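PDB 2HFS: mevalonate kinase, putative from Leishmania major, which probably phosphorylates (R)-mevalonate with ATP to give (R)-5-phosphomevalonate and ADP, an early step of isoprenoid and sterol biosynthesis. Local coordinates for residues Ile23-His28 and Glu35-Gly40. Numbering follows the deposited sequence.
Sequences ILFGEH and EAIVAG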
# COMPACT_ATOMS: atom_id res chain seq x y z
N ILE A 23 5.75 0.54 -0.83
CA ILE A 23 6.70 1.64 -0.84
C ILE A 23 8.00 1.18 -1.48
O ILE A 23 8.67 0.27 -0.97
CB ILE A 23 6.92 2.19 0.58
CG1 ILE A 23 5.60 2.64 1.19
CG2 ILE A 23 7.87 3.37 0.52
CD1 ILE A 23 5.59 2.65 2.69
N LEU A 24 8.34 1.79 -2.61
CA LEU A 24 9.56 1.44 -3.31
C LEU A 24 10.77 2.10 -2.67
O LEU A 24 11.79 1.46 -2.45
CB LEU A 24 9.48 1.80 -4.79
CG LEU A 24 8.51 0.96 -5.62
CD1 LEU A 24 8.75 1.31 -7.07
CD2 LEU A 24 8.73 -0.54 -5.37
N PHE A 25 10.62 3.39 -2.35
CA PHE A 25 11.67 4.15 -1.66
C PHE A 25 11.14 5.04 -0.56
O PHE A 25 10.10 5.67 -0.72
CB PHE A 25 12.42 5.06 -2.64
CG PHE A 25 13.26 4.30 -3.64
CD1 PHE A 25 14.61 4.05 -3.38
CD2 PHE A 25 12.70 3.85 -4.83
CE1 PHE A 25 15.38 3.36 -4.28
CE2 PHE A 25 13.49 3.15 -5.75
CZ PHE A 25 14.83 2.90 -5.47
N GLY A 26 11.84 5.05 0.57
CA GLY A 26 11.78 6.17 1.48
C GLY A 26 10.85 6.08 2.69
O GLY A 26 10.57 7.07 3.31
N GLU A 27 10.40 4.87 3.01
CA GLU A 27 9.77 4.63 4.31
C GLU A 27 10.67 5.15 5.44
O GLU A 27 11.91 5.02 5.39
CB GLU A 27 9.50 3.15 4.56
CG GLU A 27 10.69 2.24 4.32
CD GLU A 27 10.77 1.80 2.87
OE1 GLU A 27 9.92 0.98 2.45
OE2 GLU A 27 11.65 2.31 2.13
N HIS A 28 10.04 5.72 6.46
CA HIS A 28 10.76 6.30 7.61
C HIS A 28 11.47 7.63 7.37
O HIS A 28 11.29 8.58 8.15
CB HIS A 28 11.69 5.26 8.27
CG HIS A 28 10.94 4.15 8.93
ND1 HIS A 28 10.27 4.33 10.12
CD2 HIS A 28 10.69 2.88 8.54
CE1 HIS A 28 9.66 3.20 10.45
NE2 HIS A 28 9.89 2.31 9.50
N GLU A 35 11.88 12.75 0.14
CA GLU A 35 10.90 12.32 -0.86
C GLU A 35 10.78 10.80 -0.81
O GLU A 35 11.77 10.10 -0.54
CB GLU A 35 11.32 12.76 -2.26
CG GLU A 35 11.61 14.25 -2.43
CD GLU A 35 11.86 14.65 -3.88
OE1 GLU A 35 12.01 13.77 -4.75
OE2 GLU A 35 11.90 15.86 -4.16
N ALA A 36 9.57 10.28 -1.05
CA ALA A 36 9.32 8.84 -1.10
C ALA A 36 8.67 8.45 -2.43
O ALA A 36 8.01 9.26 -3.08
CB ALA A 36 8.45 8.40 0.09
N ILE A 37 8.91 7.22 -2.86
CA ILE A 37 8.28 6.71 -4.06
C ILE A 37 7.40 5.55 -3.62
O ILE A 37 7.87 4.55 -3.06
CB ILE A 37 9.32 6.30 -5.15
CG1 ILE A 37 10.24 7.49 -5.52
CG2 ILE A 37 8.61 5.73 -6.40
CD1 ILE A 37 11.43 7.15 -6.50
N VAL A 38 6.10 5.72 -3.86
CA VAL A 38 5.10 4.72 -3.55
C VAL A 38 4.48 4.20 -4.84
O VAL A 38 4.28 4.95 -5.82
CB VAL A 38 4.01 5.26 -2.61
CG1 VAL A 38 3.00 4.18 -2.28
CG2 VAL A 38 4.62 5.82 -1.33
N ALA A 39 4.19 2.91 -4.85
CA ALA A 39 3.70 2.27 -6.05
C ALA A 39 2.32 1.72 -5.78
O ALA A 39 2.14 0.87 -4.89
CB ALA A 39 4.65 1.19 -6.47
N GLY A 40 1.34 2.24 -6.51
CA GLY A 40 -0.01 1.67 -6.51
C GLY A 40 -0.06 0.56 -7.53
O GLY A 40 0.05 0.81 -8.74
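Leu24 and Phe25 both send their backbone N-H to the carbonyl of Ile37, so a single oxygen is gripped twice. The bond from Phe25 N to Ile37 O, 3.1 Å, is nearly straight (172° at the hydrogen) and lies in the carbonyl plane on a lone pair. That from Leu24 N to Ile37 O is shorter, 2.8 Å, but bent to 133° and a little out of that plane. Ile37 N answers to Phe25 O at 2.9 Å, closing the hydrogen-bonded pair. From the non-hydrogen-bonded pair Ile23-Val38 to Phe25-Ile37 the first strand advances two residues and the second one, which leaves Leu24 as the extra residue, its psi of -45° breaking the extended course.

Apolar contacts flank these bonds. Phe25 and Ile37 lie side by side on one face of the sheet, ring atom CD2 3.9 Å from Ile37 CD1, which approaches the ring obliquely; helices 216-239 and 242-258 pack on this ring. On the face of Ile23 and Val38, Ile23 CG1 meets Val38 CG2 at 4.2 Å. Leu24 points toward the partner strand, and with its CG anti to the carbonyl carbon it sets that atom 4.0 Å from Ala39 CB.

Next to the bulge, Ala36 CB lies 3.3 Å from Phe25 O. Gly26 passes beside Ala36 with a positive phi, where a CB would collide with Glu35 O and crowd the preceding carbonyl. Glu27 forms a salt bridge with Lys282 and Glu35 one with Arg234.

Two residues opposite one make a classic beta bulge, here in the antiparallel hairpin of strands 17-25 and 36-52 in a GHMP-family kinase.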